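Local coordinates for protein ParA (Salmonella enterica subsp. enterica serovar Newport str. SL317, PDB 3EZF) that probably acts in plasmid partition as a P-loop ATPase of the ParA family and, with ADP bound, probably represses transcription by binding operator DNA, at residues D260-A268 / Y290-L301. Residues are numbered along the deposited sequence; the frame is centred on the assembly and turned at random.
Sequences DPFLLNGLA and YLTRLPEMLEQL
The ring of Y290 points its hydroxyl end at L263: OH lies 3.8 Å from CD1 of L263, about equally near CD2, and the two side chains meet head-on. With CG anti to the backbone N (chi1 -178°), the ring is carried off its own helix toward that isobutyl fork. The other flat groups across the interface, the D260 carboxylate and the Q300 amide, do not stack; their planes stand 75° apart, and D260 OD1 stays 4.1 Å from Q300 NE2, too far for a hydrogen bond. The same NE2 lies 3.8 Å from L264 CD1, so the amide also borders the leucine cluster.

No hydrogen bond joins the two segments, and leucines carry most of the buried surface. The side chains of L264 and L301 run antiparallel alongside one another, with L264 CD1 3.8 Å from L301 CD2. Both L301 methyls pack against A268 CB; CD2 also meets L264 O, and CD1 touches L267 CB. L267 points toward helix 294-301 and sets its CD1 3.8 Å from M297 CB, with L294 and L298 farther off. The M297 chain, kinked in its last two torsions, brings SD to face both L264 CD2 and D260 OD2, which lie on the same side of it.

The segments of helices 261-267 and 294-301 cross almost perpendicularly, at -82°, with 9.9 Å between their axes. Such a steep crossing concentrates the packing around L264, L267, M297 and L301. L267 and L294 continue onto L273 of strand 272-277, in the parallel sheet of the P-loop NTPase domain, while Y233 covers L264 and L301. M297 also packs against F214 of the second subunit, and R293 forms a salt bridge with D211 of that subunit, placing helix 294-303 and the turn before it at the dimer interface.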
loop_
_atom_site.group_PDB
_atom_site.type_symbol
_atom_site.label_atom_id
_atom_site.label_comp_id
_atom_site.label_asym_id
_atom_site.label_seq_id
_atom_site.Cartn_x
_atom_site.Cartn_y
_atom_site.Cartn_z
ATOM N N ASP A 260 -4.998 -6.203 12.528
ATOM C CA ASP A 260 -5.085 -6.119 13.968
ATOM C C ASP A 260 -4.302 -7.246 14.593
ATOM O O ASP A 260 -3.269 -7.011 15.207
ATOM C CB ASP A 260 -6.541 -6.159 14.452
ATOM C CG ASP A 260 -6.989 -4.844 15.092
ATOM O OD1 ASP A 260 -7.964 -4.884 15.884
ATOM O OD2 ASP A 260 -6.384 -3.780 14.798
ATOM N N PRO A 261 -4.755 -8.496 14.421
ATOM C CA PRO A 261 -3.943 -9.527 15.067
ATOM C C PRO A 261 -2.440 -9.341 14.866
ATOM O O PRO A 261 -1.673 -9.559 15.788
ATOM C CB PRO A 261 -4.490 -10.820 14.476
ATOM C CG PRO A 261 -5.112 -10.384 13.173
ATOM C CD PRO A 261 -5.752 -9.095 13.516
ATOM N N PHE A 262 -2.010 -8.916 13.685
ATOM C CA PHE A 262 -0.581 -8.720 13.468
ATOM C C PHE A 262 -0.108 -7.456 14.169
ATOM O O PHE A 262 0.919 -7.479 14.852
ATOM C CB PHE A 262 -0.261 -8.650 11.966
ATOM C CG PHE A 262 -0.503 -9.951 11.224
ATOM C CD1 PHE A 262 -0.387 -10.011 9.840
ATOM C CD2 PHE A 262 -0.860 -11.112 11.911
ATOM C CE1 PHE A 262 -0.618 -11.200 9.155
ATOM C CE2 PHE A 262 -1.094 -12.305 11.228
ATOM C CZ PHE A 262 -0.975 -12.342 9.849
ATOM N N LEU A 263 -0.853 -6.360 14.000
ATOM C CA LEU A 263 -0.527 -5.078 14.644
ATOM C C LEU A 263 -0.454 -5.279 16.161
ATOM O O LEU A 263 0.525 -4.900 16.806
ATOM C CB LEU A 263 -1.616 -4.051 14.354
ATOM C CG LEU A 263 -1.256 -2.579 14.148
ATOM C CD1 LEU A 263 -0.328 -2.087 15.229
ATOM C CD2 LEU A 263 -0.608 -2.436 12.786
ATOM N N LEU A 264 -1.513 -5.876 16.708
ATOM C CA LEU A 264 -1.631 -6.164 18.132
ATOM C C LEU A 264 -0.453 -7.011 18.634
ATOM O O LEU A 264 0.136 -6.716 19.677
ATOM C CB LEU A 264 -2.955 -6.890 18.412
ATOM C CG LEU A 264 -4.297 -6.156 18.594
ATOM C CD1 LEU A 264 -4.373 -5.596 19.984
ATOM C CD2 LEU A 264 -4.464 -5.064 17.575
ATOM N N ASN A 265 -0.111 -8.065 17.901
ATOM C CA ASN A 265 1.005 -8.914 18.286
ATOM C C ASN A 265 2.276 -8.085 18.232
ATOM O O ASN A 265 3.129 -8.203 19.113
ATOM C CB ASN A 265 1.118 -10.127 17.358
ATOM C CG ASN A 265 0.494 -11.376 17.954
ATOM O OD1 ASN A 265 1.003 -11.947 18.917
ATOM N ND2 ASN A 265 -0.615 -11.799 17.387
ATOM N N GLY A 266 2.405 -7.244 17.208
ATOM C CA GLY A 266 3.583 -6.401 17.114
ATOM C C GLY A 266 3.745 -5.493 18.331
ATOM O O GLY A 266 4.756 -5.542 19.019
ATOM N N LEU A 267 2.749 -4.654 18.592
ATOM C CA LEU A 267 2.804 -3.755 19.731
ATOM C C LEU A 267 3.034 -4.500 21.027
ATOM O O LEU A 267 3.695 -3.988 21.931
ATOM C CB LEU A 267 1.493 -2.987 19.875
ATOM C CG LEU A 267 1.174 -1.865 18.902
ATOM C CD1 LEU A 267 -0.082 -1.192 19.358
ATOM C CD2 LEU A 267 2.314 -0.865 18.864
ATOM N N ALA A 268 2.476 -5.704 21.116
ATOM C CA ALA A 268 2.574 -6.522 22.330
ATOM C C ALA A 268 3.934 -7.158 22.633
ATOM O O ALA A 268 4.109 -7.739 23.696
ATOM C CB ALA A 268 1.486 -7.617 22.294
ATOM N N TYR A 290 -3.610 8.333 13.031
ATOM C CA TYR A 290 -3.145 7.010 13.441
ATOM C C TYR A 290 -2.598 7.013 14.858
ATOM O O TYR A 290 -2.928 6.137 15.661
ATOM C CB TYR A 290 -2.068 6.509 12.476
ATOM C CG TYR A 290 -1.561 5.116 12.785
ATOM C CD1 TYR A 290 -0.457 4.921 13.618
ATOM C CD2 TYR A 290 -2.153 3.994 12.210
ATOM C CE1 TYR A 290 0.043 3.637 13.877
ATOM C CE2 TYR A 290 -1.664 2.713 12.460
ATOM C CZ TYR A 290 -0.559 2.544 13.287
ATOM O OH TYR A 290 -0.050 1.287 13.512
ATOM N N LEU A 291 -1.758 7.995 15.166
ATOM C CA LEU A 291 -1.175 8.085 16.494
ATOM C C LEU A 291 -2.277 8.142 17.546
ATOM O O LEU A 291 -2.281 7.375 18.510
ATOM C CB LEU A 291 -0.286 9.334 16.604
ATOM C CG LEU A 291 1.009 9.385 15.790
ATOM C CD1 LEU A 291 1.736 10.700 16.039
ATOM C CD2 LEU A 291 1.888 8.216 16.173
ATOM N N THR A 292 -3.221 9.050 17.346
ATOM C CA THR A 292 -4.306 9.226 18.289
ATOM C C THR A 292 -5.137 7.964 18.473
ATOM O O THR A 292 -6.141 7.966 19.175
ATOM C CB THR A 292 -5.203 10.381 17.855
ATOM O OG1 THR A 292 -6.352 10.434 18.703
ATOM C CG2 THR A 292 -5.641 10.201 16.427
ATOM N N ARG A 293 -4.694 6.862 17.887
ATOM C CA ARG A 293 -5.444 5.626 18.002
ATOM C C ARG A 293 -4.717 4.508 18.744
ATOM O O ARG A 293 -5.287 3.428 18.957
ATOM C CB ARG A 293 -5.824 5.143 16.610
ATOM C CG ARG A 293 -7.132 4.407 16.574
ATOM C CD ARG A 293 -8.255 5.258 15.980
ATOM N NE ARG A 293 -9.541 4.597 16.168
ATOM C CZ ARG A 293 -10.628 4.837 15.447
ATOM N NH1 ARG A 293 -10.600 5.734 14.474
ATOM N NH2 ARG A 293 -11.740 4.156 15.684
ATOM N N LEU A 294 -3.471 4.753 19.146
ATOM C CA LEU A 294 -2.688 3.730 19.848
ATOM C C LEU A 294 -3.226 3.361 21.232
ATOM O O LEU A 294 -3.218 2.194 21.618
ATOM C CB LEU A 294 -1.218 4.155 19.966
ATOM C CG LEU A 294 -0.435 4.289 18.655
ATOM C CD1 LEU A 294 0.990 4.645 18.953
ATOM C CD2 LEU A 294 -0.483 3.006 17.888
ATOM N N PRO A 295 -3.678 4.354 22.008
ATOM C CA PRO A 295 -4.205 4.046 23.337
ATOM C C PRO A 295 -5.225 2.922 23.292
ATOM O O PRO A 295 -5.153 1.978 24.067
ATOM C CB PRO A 295 -4.813 5.370 23.771
ATOM C CG PRO A 295 -3.827 6.342 23.219
ATOM C CD PRO A 295 -3.595 5.813 21.807
ATOM N N GLU A 296 -6.174 3.021 22.374
ATOM C CA GLU A 296 -7.192 1.993 22.248
ATOM C C GLU A 296 -6.538 0.639 21.937
ATOM O O GLU A 296 -6.870 -0.376 22.556
ATOM C CB GLU A 296 -8.183 2.394 21.154
ATOM C CG GLU A 296 -8.822 3.764 21.403
ATOM C CD GLU A 296 -9.654 4.284 20.225
ATOM O OE1 GLU A 296 -10.235 5.392 20.338
ATOM O OE2 GLU A 296 -9.725 3.587 19.188
ATOM N N MET A 297 -5.598 0.633 20.996
ATOM C CA MET A 297 -4.905 -0.594 20.619
ATOM C C MET A 297 -4.266 -1.190 21.862
ATOM O O MET A 297 -4.494 -2.357 22.196
ATOM C CB MET A 297 -3.809 -0.306 19.590
ATOM C CG MET A 297 -4.280 0.331 18.304
ATOM S SD MET A 297 -5.035 -0.869 17.215
ATOM C CE MET A 297 -6.752 -0.307 17.159
ATOM N N LEU A 298 -3.460 -0.379 22.543
ATOM C CA LEU A 298 -2.773 -0.821 23.752
ATOM C C LEU A 298 -3.746 -1.260 24.835
ATOM O O LEU A 298 -3.377 -1.998 25.743
ATOM C CB LEU A 298 -1.868 0.286 24.294
ATOM C CG LEU A 298 -0.590 0.595 23.510
ATOM C CD1 LEU A 298 0.098 1.811 24.103
ATOM C CD2 LEU A 298 0.340 -0.598 23.563
ATOM N N GLU A 299 -4.994 -0.814 24.744
ATOM C CA GLU A 299 -5.973 -1.205 25.745
ATOM C C GLU A 299 -6.469 -2.628 25.499
ATOM O O GLU A 299 -6.564 -3.422 26.437
ATOM C CB GLU A 299 -7.143 -0.217 25.781
ATOM C CG GLU A 299 -6.949 0.918 26.772
ATOM C CD GLU A 299 -8.209 1.754 26.960
ATOM O OE1 GLU A 299 -8.204 2.663 27.827
ATOM O OE2 GLU A 299 -9.206 1.501 26.241
ATOM N N GLN A 300 -6.775 -2.957 24.244
ATOM C CA GLN A 300 -7.240 -4.305 23.925
ATOM C C GLN A 300 -6.242 -5.315 24.478
ATOM O O GLN A 300 -6.630 -6.351 25.015
ATOM C CB GLN A 300 -7.363 -4.505 22.420
ATOM C CG GLN A 300 -8.318 -3.567 21.743
ATOM C CD GLN A 300 -8.606 -3.998 20.322
ATOM O OE1 GLN A 300 -9.208 -3.259 19.540
ATOM N NE2 GLN A 300 -8.181 -5.209 19.979
ATOM N N LEU A 301 -4.956 -5.006 24.345
ATOM C CA LEU A 301 -3.915 -5.881 24.842
ATOM C C LEU A 301 -4.052 -6.040 26.344
ATOM O O LEU A 301 -3.526 -6.988 26.916
ATOM C CB LEU A 301 -2.540 -5.311 24.513
ATOM C CG LEU A 301 -2.099 -5.371 23.059
ATOM C CD1 LEU A 301 -0.781 -4.640 22.904
ATOM C CD2 LEU A 301 -1.959 -6.823 22.636
#